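Local coordinates for protein alpha-Amylase (Thermotoga maritima, PDB 2B5D) that belongs to glycoside hydrolase family 57, which includes enzymes named alpha-amylases, and folds round a curled, largely parallel beta sheet wrapped by helices, at residues K73-M78 against K112-F117; I34-I39 against F353-F358; R52-I57 against E138-N143. One frame throughout, in Å; residues are numbered along the deposited sequence.

Overall arrangement
The contacts step from helices packed away from the sheet to the central sheet. Interactions 1 and 2 have centres about 14 Å apart and meet on helix 27-47: Thr35 OG1 lies 2.6 Å from Tyr74 OH, probably hydrogen-bonded, while Ile34 packs on the Tyr74 ring. That helix carries the helix pair of interaction 1 on one set of residues and segment 353-358 on another. Interaction 3 joins two neighbouring strands of the sheet; its centre is about 17 Å from that of interaction 2 and about 24 Å from that of interaction 1. Strand 53-57 follows helix 27-47, and the helices of interaction 1 belong to the excursion between strands 53-57 and 137-142.

Interaction 1: K73-M78 against K112-F117; sequences KYERHM and KILNVF
Met78 and Leu114 bring their CA atoms to 6.4 Å where segments 73-78 and 112-117, both helical, run nearly antiparallel at 159° with axes 10.5 Å apart. Packing is tight within this pair: Met78 CB sits 3.3 Å from Leu114 CG, close for two carbons, as the two side chains pass in opposing senses. Met78 then bends at chi2 and chi3, and its CE reaches Ile113 CG2 at 3.7 Å. Ile113 CG2 also meets Tyr74 OH at 3.4 Å, a hydroxyl hydrogen-bonded to Thr35 of helix 27-47. With CG anti to the backbone N (chi1 -173°), Phe117 holds its ring against Tyr74; Tyr74 CD1 stands over the centre of one face, 3.6 Å above the plane of the Phe117 ring, and the two planes are inclined at 49°. Glu75 comes to the edge of that ring, its OE2 in plane and 3.2 Å from Phe117 CE1, an approach the slightly positive C-H rim probably favours. Its other oxygen, OE1, forms a salt bridge with Arg118. Helices 68-91 and 97-119, consecutive in the chain, thus form an antiparallel helical hairpin, with helix 27-47 packed against Tyr74, Met78 and Ile113.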
loop_
_atom_site.group_PDB
_atom_site.type_symbol
_atom_site.label_atom_id
_atom_site.label_comp_id
_atom_site.label_asym_id
_atom_site.label_seq_id
_atom_site.Cartn_x
_atom_site.Cartn_y
_atom_site.Cartn_z
ATOM N N LYS A 73 -18.044 1.150 27.514
ATOM C CA LYS A 73 -17.403 0.230 26.563
ATOM C C LYS A 73 -16.452 -0.785 27.221
ATOM O O LYS A 73 -16.394 -1.940 26.796
ATOM C CB LYS A 73 -16.694 0.999 25.443
ATOM C CG LYS A 73 -17.643 1.572 24.414
ATOM C CD LYS A 73 -17.163 2.921 23.834
ATOM C CE LYS A 73 -18.333 3.768 23.236
ATOM N NZ LYS A 73 -19.624 3.725 24.021
ATOM N N TYR A 74 -15.729 -0.376 28.262
ATOM C CA TYR A 74 -14.823 -1.302 28.946
ATOM C C TYR A 74 -15.590 -2.380 29.698
ATOM O O TYR A 74 -15.186 -3.538 29.704
ATOM C CB TYR A 74 -13.855 -0.572 29.906
ATOM C CG TYR A 74 -12.961 -1.528 30.673
ATOM C CD1 TYR A 74 -13.266 -1.897 31.981
ATOM C CD2 TYR A 74 -11.834 -2.091 30.073
ATOM C CE1 TYR A 74 -12.459 -2.786 32.685
ATOM C CE2 TYR A 74 -11.032 -2.975 30.755
ATOM C CZ TYR A 74 -11.343 -3.317 32.058
ATOM O OH TYR A 74 -10.546 -4.193 32.728
ATOM N N GLU A 75 -16.681 -1.970 30.343
ATOM C CA GLU A 75 -17.540 -2.849 31.130
ATOM C C GLU A 75 -18.127 -3.956 30.234
ATOM O O GLU A 75 -18.135 -5.140 30.597
ATOM C CB GLU A 75 -18.655 -2.012 31.735
ATOM C CG GLU A 75 -18.829 -2.216 33.221
ATOM C CD GLU A 75 -19.515 -1.030 33.919
ATOM O OE1 GLU A 75 -20.724 -1.158 34.224
ATOM O OE2 GLU A 75 -18.856 0.019 34.174
ATOM N N ARG A 76 -18.575 -3.545 29.049
ATOM C CA ARG A 76 -19.106 -4.434 28.025
ATOM C C ARG A 76 -18.005 -5.318 27.407
ATOM O O ARG A 76 -18.237 -6.502 27.102
ATOM C CB ARG A 76 -19.890 -3.597 26.994
ATOM C CG ARG A 76 -19.711 -3.935 25.511
ATOM C CD ARG A 76 -20.765 -3.211 24.650
ATOM N NE ARG A 76 -21.164 -1.922 25.222
ATOM C CZ ARG A 76 -20.907 -0.729 24.673
ATOM N NH1 ARG A 76 -20.250 -0.652 23.506
ATOM N NH2 ARG A 76 -21.314 0.391 25.285
ATOM N N HIS A 77 -16.799 -4.769 27.264
ATOM C CA HIS A 77 -15.648 -5.571 26.844
ATOM C C HIS A 77 -15.283 -6.619 27.905
ATOM O O HIS A 77 -14.964 -7.764 27.598
ATOM C CB HIS A 77 -14.460 -4.664 26.549
ATOM C CG HIS A 77 -13.142 -5.370 26.554
ATOM N ND1 HIS A 77 -12.558 -5.862 25.406
ATOM C CD2 HIS A 77 -12.285 -5.655 27.565
ATOM C CE1 HIS A 77 -11.401 -6.426 25.710
ATOM N NE2 HIS A 77 -11.211 -6.315 27.014
ATOM N N MET A 78 -15.348 -6.230 29.165
ATOM C CA MET A 78 -14.995 -7.158 30.229
ATOM C C MET A 78 -15.968 -8.338 30.362
ATOM O O MET A 78 -15.554 -9.463 30.686
ATOM C CB MET A 78 -14.785 -6.413 31.550
ATOM C CG MET A 78 -13.420 -5.731 31.622
ATOM S SD MET A 78 -12.008 -6.823 31.173
ATOM C CE MET A 78 -11.864 -7.834 32.655
ATOM N N LYS A 112 -12.747 -10.656 39.134
ATOM C CA LYS A 112 -12.076 -9.774 40.094
ATOM C C LYS A 112 -11.791 -8.370 39.555
ATOM O O LYS A 112 -12.089 -7.372 40.215
ATOM C CB LYS A 112 -10.777 -10.417 40.580
ATOM C CG LYS A 112 -10.818 -10.935 42.010
ATOM C CD LYS A 112 -10.451 -9.830 43.026
ATOM C CE LYS A 112 -11.635 -8.853 43.314
ATOM N NZ LYS A 112 -11.260 -7.694 44.208
ATOM N N ILE A 113 -11.221 -8.312 38.350
ATOM C CA ILE A 113 -10.868 -7.054 37.702
ATOM C C ILE A 113 -12.081 -6.157 37.452
ATOM O O ILE A 113 -12.079 -4.995 37.857
ATOM C CB ILE A 113 -10.019 -7.307 36.422
ATOM C CG1 ILE A 113 -8.572 -7.576 36.839
ATOM C CG2 ILE A 113 -10.091 -6.133 35.423
ATOM C CD1 ILE A 113 -7.828 -8.396 35.861
ATOM N N LEU A 114 -13.114 -6.706 36.814
ATOM C CA LEU A 114 -14.336 -5.950 36.483
ATOM C C LEU A 114 -15.042 -5.483 37.747
ATOM O O LEU A 114 -15.686 -4.429 37.752
ATOM C CB LEU A 114 -15.299 -6.807 35.659
ATOM C CG LEU A 114 -16.156 -6.193 34.550
ATOM C CD1 LEU A 114 -17.320 -7.132 34.240
ATOM C CD2 LEU A 114 -16.663 -4.779 34.828
ATOM N N ASN A 115 -14.893 -6.281 38.805
ATOM C CA ASN A 115 -15.399 -5.985 40.136
ATOM C C ASN A 115 -14.695 -4.831 40.826
ATOM O O ASN A 115 -15.342 -4.048 41.527
ATOM C CB ASN A 115 -15.242 -7.203 41.019
ATOM C CG ASN A 115 -16.460 -7.459 41.843
ATOM O OD1 ASN A 115 -17.394 -8.128 41.381
ATOM N ND2 ASN A 115 -16.481 -6.923 43.068
ATOM N N VAL A 116 -13.372 -4.747 40.662
ATOM C CA VAL A 116 -12.618 -3.583 41.136
ATOM C C VAL A 116 -13.069 -2.346 40.374
ATOM O O VAL A 116 -13.282 -1.295 40.957
ATOM C CB VAL A 116 -11.084 -3.777 41.002
ATOM C CG1 VAL A 116 -10.332 -2.455 41.187
ATOM C CG2 VAL A 116 -10.584 -4.832 41.998
ATOM N N PHE A 117 -13.223 -2.487 39.064
ATOM C CA PHE A 117 -13.675 -1.404 38.209
ATOM C C PHE A 117 -15.024 -0.864 38.675
ATOM O O PHE A 117 -15.266 0.346 38.623
ATOM C CB PHE A 117 -13.771 -1.905 36.780
ATOM C CG PHE A 117 -14.077 -0.841 35.777
ATOM C CD1 PHE A 117 -15.368 -0.671 35.301
ATOM C CD2 PHE A 117 -13.068 -0.035 35.273
ATOM C CE1 PHE A 117 -15.654 0.300 34.347
ATOM C CE2 PHE A 117 -13.349 0.941 34.324
ATOM C CZ PHE A 117 -14.645 1.108 33.863
#

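Interaction 2: I34-I39 against F353-F358; sequences ITETYI and FGHWWF
Glu36 and Thr37 meet Phe353, Gly354 and His355 where helix 27-47, the helix of a beta-alpha-beta crossover between strands 3-11 and 53-57, packs against the short, irregular helical turn 352-356 that follows strand 343-349. Glu36 CB lies 3.4 Å from Gly354 O. CG, anti to the carbonyl carbon (chi1 -52°), comes to the edge of the imidazole, 3.3 Å from His355 ND1. The chain bends at chi2, and CD stays at that edge, in the ring plane. OE1 lies 3.9 Å from His355 ND1 without a hydrogen bond; the nitrogen is buried and has no partner in the model. OE2 ends 3.0 Å from Gly354 O, two acceptors in a close approach that is probably unfavourable. It also nears the edge of Phe358, 4.1 Å from CD1, with the carboxylate plane almost perpendicular to that ring, 88°. The backbone angles of Gly354 by themselves call for glycine, and its CA approaches Glu36 O to 3.4 Å in a CA-H...O contact, where a CB would run into that oxygen. Thr37 supplies the one hydrogen bond between the segments: its OG1 donates to Phe353 O over 3.2 Å, standing above the carbonyl plane, 45° out of it.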
loop_
_atom_site.group_PDB
_atom_site.type_symbol
_atom_site.label_atom_id
_atom_site.label_comp_id
_atom_site.label_asym_id
_atom_site.label_seq_id
_atom_site.Cartn_x
_atom_site.Cartn_y
_atom_site.Cartn_z
ATOM N N ILE A 34 -5.807 -1.305 30.966
ATOM C CA ILE A 34 -6.616 -1.275 32.205
ATOM C C ILE A 34 -6.622 -2.647 32.868
ATOM O O ILE A 34 -6.463 -2.777 34.086
ATOM C CB ILE A 34 -8.088 -0.808 31.949
ATOM C CG1 ILE A 34 -8.126 0.577 31.317
ATOM C CG2 ILE A 34 -8.860 -0.749 33.230
ATOM C CD1 ILE A 34 -9.536 1.120 31.073
ATOM N N THR A 35 -6.787 -3.680 32.044
ATOM C CA THR A 35 -6.947 -5.050 32.528
ATOM C C THR A 35 -5.627 -5.609 33.011
ATOM O O THR A 35 -5.552 -6.158 34.108
ATOM C CB THR A 35 -7.586 -5.965 31.437
ATOM O OG1 THR A 35 -8.896 -5.480 31.131
ATOM C CG2 THR A 35 -7.697 -7.417 31.903
ATOM N N GLU A 36 -4.588 -5.442 32.194
ATOM C CA GLU A 36 -3.275 -6.036 32.451
ATOM C C GLU A 36 -2.418 -5.251 33.440
ATOM O O GLU A 36 -1.630 -5.842 34.191
ATOM C CB GLU A 36 -2.497 -6.166 31.140
ATOM C CG GLU A 36 -3.237 -6.874 29.997
ATOM C CD GLU A 36 -2.902 -8.358 29.855
ATOM O OE1 GLU A 36 -3.233 -8.913 28.768
ATOM O OE2 GLU A 36 -2.313 -8.968 30.799
ATOM N N THR A 37 -2.541 -3.922 33.434
ATOM C CA THR A 37 -1.649 -3.079 34.243
ATOM C C THR A 37 -2.330 -2.224 35.296
ATOM O O THR A 37 -2.025 -2.370 36.449
ATOM C CB THR A 37 -0.720 -2.216 33.346
ATOM O OG1 THR A 37 -0.049 -3.062 32.413
ATOM C CG2 THR A 37 0.330 -1.488 34.186
ATOM N N TYR A 38 -3.252 -1.338 34.921
ATOM C CA TYR A 38 -3.753 -0.355 35.897
ATOM C C TYR A 38 -4.560 -0.928 37.081
ATOM O O TYR A 38 -4.351 -0.527 38.241
ATOM C CB TYR A 38 -4.515 0.788 35.222
ATOM C CG TYR A 38 -3.829 1.342 34.009
ATOM C CD1 TYR A 38 -2.457 1.545 33.987
ATOM C CD2 TYR A 38 -4.555 1.662 32.882
ATOM C CE1 TYR A 38 -1.826 2.047 32.861
ATOM C CE2 TYR A 38 -3.935 2.175 31.755
ATOM C CZ TYR A 38 -2.565 2.353 31.747
ATOM O OH TYR A 38 -1.955 2.854 30.597
ATOM N N ILE A 39 -5.468 -1.863 36.813
ATOM C CA ILE A 39 -6.237 -2.477 37.919
ATOM C C ILE A 39 -5.395 -3.450 38.779
ATOM O O ILE A 39 -5.501 -3.430 39.997
ATOM C CB ILE A 39 -7.599 -3.092 37.422
ATOM C CG1 ILE A 39 -8.609 -1.977 37.120
ATOM C CG2 ILE A 39 -8.181 -4.114 38.430
ATOM C CD1 ILE A 39 -9.843 -2.426 36.268
ATOM N N PHE A 353 4.934 -3.814 32.997
ATOM C CA PHE A 353 4.561 -4.627 34.165
ATOM C C PHE A 353 3.113 -5.061 34.083
ATOM O O PHE A 353 2.186 -4.281 34.338
ATOM C CB PHE A 353 4.885 -3.921 35.515
ATOM C CG PHE A 353 6.358 -3.636 35.708
ATOM C CD1 PHE A 353 6.901 -2.394 35.343
ATOM C CD2 PHE A 353 7.219 -4.623 36.192
ATOM C CE1 PHE A 353 8.280 -2.133 35.477
ATOM C CE2 PHE A 353 8.602 -4.374 36.337
ATOM C CZ PHE A 353 9.129 -3.121 35.975
ATOM N N GLY A 354 2.911 -6.324 33.727
ATOM C CA GLY A 354 1.558 -6.866 33.636
ATOM C C GLY A 354 1.085 -7.022 32.200
ATOM O O GLY A 354 0.269 -7.901 31.914
ATOM N N HIS A 355 1.587 -6.192 31.291
ATOM C CA HIS A 355 1.144 -6.282 29.918
ATOM C C HIS A 355 2.144 -6.968 28.996
ATOM O O HIS A 355 1.848 -8.047 28.493
ATOM C CB HIS A 355 0.620 -4.947 29.372
ATOM C CG HIS A 355 0.053 -5.051 27.987
ATOM N ND1 HIS A 355 -1.047 -5.833 27.688
ATOM C CD2 HIS A 355 0.464 -4.508 26.815
ATOM C CE1 HIS A 355 -1.294 -5.753 26.392
ATOM N NE2 HIS A 355 -0.389 -4.961 25.841
ATOM N N TRP A 356 3.311 -6.377 28.761
ATOM C CA TRP A 356 4.378 -7.098 28.056
ATOM C C TRP A 356 4.834 -8.328 28.840
ATOM O O TRP A 356 5.032 -9.402 28.268
ATOM C CB TRP A 356 5.565 -6.171 27.774
ATOM C CG TRP A 356 5.207 -5.223 26.714
ATOM C CD1 TRP A 356 4.862 -3.898 26.856
ATOM C CD2 TRP A 356 5.056 -5.540 25.319
ATOM N NE1 TRP A 356 4.534 -3.364 25.619
ATOM C CE2 TRP A 356 4.646 -4.347 24.660
ATOM C CE3 TRP A 356 5.238 -6.720 24.558
ATOM C CZ2 TRP A 356 4.421 -4.299 23.273
ATOM C CZ3 TRP A 356 5.021 -6.671 23.188
ATOM C CH2 TRP A 356 4.617 -5.465 22.557
ATOM N N TRP A 357 4.959 -8.149 30.150
ATOM C CA TRP A 357 5.361 -9.162 31.080
ATOM C C TRP A 357 4.206 -9.403 32.028
ATOM O O TRP A 357 3.934 -8.593 32.907
ATOM C CB TRP A 357 6.558 -8.640 31.862
ATOM C CG TRP A 357 7.236 -9.603 32.776
ATOM C CD1 TRP A 357 7.271 -10.967 32.676
ATOM C CD2 TRP A 357 8.048 -9.265 33.896
ATOM N NE1 TRP A 357 8.030 -11.503 33.682
ATOM C CE2 TRP A 357 8.524 -10.480 34.449
ATOM C CE3 TRP A 357 8.417 -8.051 34.498
ATOM C CZ2 TRP A 357 9.353 -10.513 35.572
ATOM C CZ3 TRP A 357 9.235 -8.091 35.608
ATOM C CH2 TRP A 357 9.693 -9.304 36.131
ATOM N N PHE A 358 3.546 -10.537 31.861
ATOM C CA PHE A 358 2.299 -10.846 32.576
ATOM C C PHE A 358 2.484 -10.838 34.095
ATOM O O PHE A 358 1.606 -10.411 34.835
ATOM C CB PHE A 358 1.780 -12.216 32.076
ATOM C CG PHE A 358 0.600 -12.760 32.833
ATOM C CD1 PHE A 358 -0.618 -12.097 32.839
ATOM C CD2 PHE A 358 0.703 -13.968 33.511
ATOM C CE1 PHE A 358 -1.713 -12.624 33.517
ATOM C CE2 PHE A 358 -0.377 -14.504 34.196
ATOM C CZ PHE A 358 -1.589 -13.843 34.194
#

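Interaction 3: R52-I57 against E138-N143; sequences RLTMSI and EIVTCN
Thr54 and Glu138 run next to each other in the same direction from their paired strands, with Thr54 CG2 3.6 Å from Glu138 CG. That methyl, anti to the backbone N, also reaches along the second strand to Val140 CG1 at 3.9 Å, while Thr54 OG1 turns to the N-H of Ala382. Glu138 bends at chi2 (69°), which turns CD aside, and its carboxylate points off from segment 52-57. On the same face Ser56 CB lies 3.9 Å from Val140 CG2, and Ser56 OG is hydrogen-bonded to His10 ND1 and Ala11 N of strand 3-11. Strands 53-57 and 137-142 are neighbours in the curled, largely parallel sheet, consistent with the incomplete (beta/alpha)7 barrel of family 57, and are linked through the helices between them. Met55 N donates to Glu138 O at 2.7 Å and Val140 N to Met55 O at 2.8 Å; Glu138 N donates to Leu53 O, and Ile57 N makes only a weak bond to Val140 O. Met55 and Ile139 project from the other face, where the Ile57 side chain passes Ile139 at a slant, its CG1 3.8 Å from Ile139 CG2, and Phe128 of helix 125-134 covers Met55 and Ile57. A water donates to Ile57 O, 2.8 Å away, and is also hydrogen-bonded to Thr141 OG1.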
loop_
_atom_site.group_PDB
_atom_site.type_symbol
_atom_site.label_atom_id
_atom_site.label_comp_id
_atom_site.label_asym_id
_atom_site.label_seq_id
_atom_site.Cartn_x
_atom_site.Cartn_y
_atom_site.Cartn_z
ATOM N N ARG A 52 6.190 2.215 48.585
ATOM C CA ARG A 52 6.378 3.593 48.105
ATOM C C ARG A 52 6.640 3.552 46.597
ATOM O O ARG A 52 7.538 2.849 46.134
ATOM C CB ARG A 52 7.554 4.299 48.790
ATOM C CG ARG A 52 7.402 4.619 50.259
ATOM C CD ARG A 52 6.190 5.471 50.543
ATOM N NE ARG A 52 6.205 5.861 51.936
ATOM C CZ ARG A 52 5.613 5.189 52.914
ATOM N NH1 ARG A 52 5.720 5.629 54.154
ATOM N NH2 ARG A 52 4.916 4.085 52.666
ATOM N N LEU A 53 5.872 4.338 45.847
ATOM C CA LEU A 53 5.968 4.329 44.386
ATOM C C LEU A 53 5.553 5.671 43.819
ATOM O O LEU A 53 4.587 6.294 44.283
ATOM C CB LEU A 53 5.102 3.192 43.799
ATOM C CG LEU A 53 4.898 3.094 42.285
ATOM C CD1 LEU A 53 6.124 2.533 41.621
ATOM C CD2 LEU A 53 3.606 2.313 41.886
ATOM N N THR A 54 6.323 6.113 42.836
ATOM C CA THR A 54 6.020 7.280 42.044
ATOM C C THR A 54 5.611 6.896 40.624
ATOM O O THR A 54 6.198 6.020 40.013
ATOM C CB THR A 54 7.240 8.228 41.996
ATOM O OG1 THR A 54 7.837 8.293 43.307
ATOM C CG2 THR A 54 6.841 9.623 41.543
ATOM N N MET A 55 4.594 7.557 40.093
ATOM C CA MET A 55 4.159 7.276 38.733
ATOM C C MET A 55 3.590 8.532 38.076
ATOM O O MET A 55 3.175 9.442 38.737
ATOM C CB MET A 55 3.124 6.123 38.698
ATOM C CG MET A 55 1.822 6.452 39.360
ATOM S SD MET A 55 0.630 5.098 39.412
ATOM C CE MET A 55 0.194 4.857 37.673
ATOM N N SER A 56 3.643 8.558 36.759
ATOM C CA SER A 56 2.922 9.509 35.935
ATOM C C SER A 56 1.613 8.861 35.554
ATOM O O SER A 56 1.539 7.627 35.378
ATOM C CB SER A 56 3.718 9.785 34.654
ATOM O OG SER A 56 3.755 8.619 33.842
ATOM N N ILE A 57 0.567 9.681 35.474
ATOM C CA ILE A 57 -0.629 9.344 34.728
ATOM C C ILE A 57 -0.827 10.541 33.830
ATOM O O ILE A 57 -1.183 11.635 34.312
ATOM C CB ILE A 57 -1.835 9.087 35.631
ATOM C CG1 ILE A 57 -1.445 8.050 36.697
ATOM C CG2 ILE A 57 -3.029 8.592 34.779
ATOM C CD1 ILE A 57 -2.559 7.657 37.635
ATOM N N GLU A 138 2.873 8.520 44.791
ATOM C CA GLU A 138 3.114 9.868 44.335
ATOM C C GLU A 138 2.909 9.827 42.802
ATOM O O GLU A 138 3.526 8.995 42.089
ATOM C CB GLU A 138 4.534 10.296 44.766
ATOM C CG GLU A 138 5.156 11.496 44.090
ATOM C CD GLU A 138 4.483 12.827 44.436
ATOM O OE1 GLU A 138 4.966 13.847 43.903
ATOM O OE2 GLU A 138 3.486 12.891 45.205
ATOM N N ILE A 139 1.971 10.658 42.333
ATOM C CA ILE A 139 1.583 10.771 40.925
ATOM C C ILE A 139 1.966 12.141 40.400
ATOM O O ILE A 139 1.484 13.159 40.894
ATOM C CB ILE A 139 0.047 10.661 40.739
ATOM C CG1 ILE A 139 -0.538 9.487 41.509
ATOM C CG2 ILE A 139 -0.323 10.658 39.280
ATOM C CD1 ILE A 139 -2.001 9.590 41.640
ATOM N N VAL A 140 2.844 12.139 39.400
ATOM C CA VAL A 140 3.285 13.315 38.716
ATOM C C VAL A 140 2.471 13.520 37.405
ATOM O O VAL A 140 1.823 12.582 36.894
ATOM C CB VAL A 140 4.775 13.202 38.440
ATOM C CG1 VAL A 140 5.519 12.816 39.738
ATOM C CG2 VAL A 140 5.062 12.191 37.347
ATOM N N THR A 141 2.471 14.741 36.884
ATOM C CA THR A 141 1.743 15.045 35.648
ATOM C C THR A 141 2.690 14.849 34.468
ATOM O O THR A 141 3.830 14.430 34.656
ATOM C CB THR A 141 1.136 16.531 35.648
ATOM O OG1 THR A 141 0.396 16.752 34.439
ATOM C CG2 THR A 141 2.207 17.574 35.703
ATOM N N CYS A 142 2.239 15.193 33.264
ATOM C CA CYS A 142 3.081 15.173 32.088
ATOM C C CYS A 142 2.652 16.341 31.214
ATOM O O CYS A 142 1.590 16.872 31.419
ATOM C CB CYS A 142 2.893 13.791 31.380
ATOM S SG CYS A 142 3.893 13.617 29.921
ATOM N N ASN A 143 3.449 16.771 30.239
ATOM C CA ASN A 143 2.929 17.793 29.344
ATOM C C ASN A 143 1.631 17.337 28.635
ATOM O O ASN A 143 1.360 16.104 28.560
ATOM C CB ASN A 143 3.982 18.354 28.374
ATOM C CG ASN A 143 4.890 17.304 27.754
ATOM O OD1 ASN A 143 5.583 16.564 28.439
ATOM N ND2 ASN A 143 4.988 17.335 26.449
HETATM O O HOH W 1 -1.278 14.396 34.383
#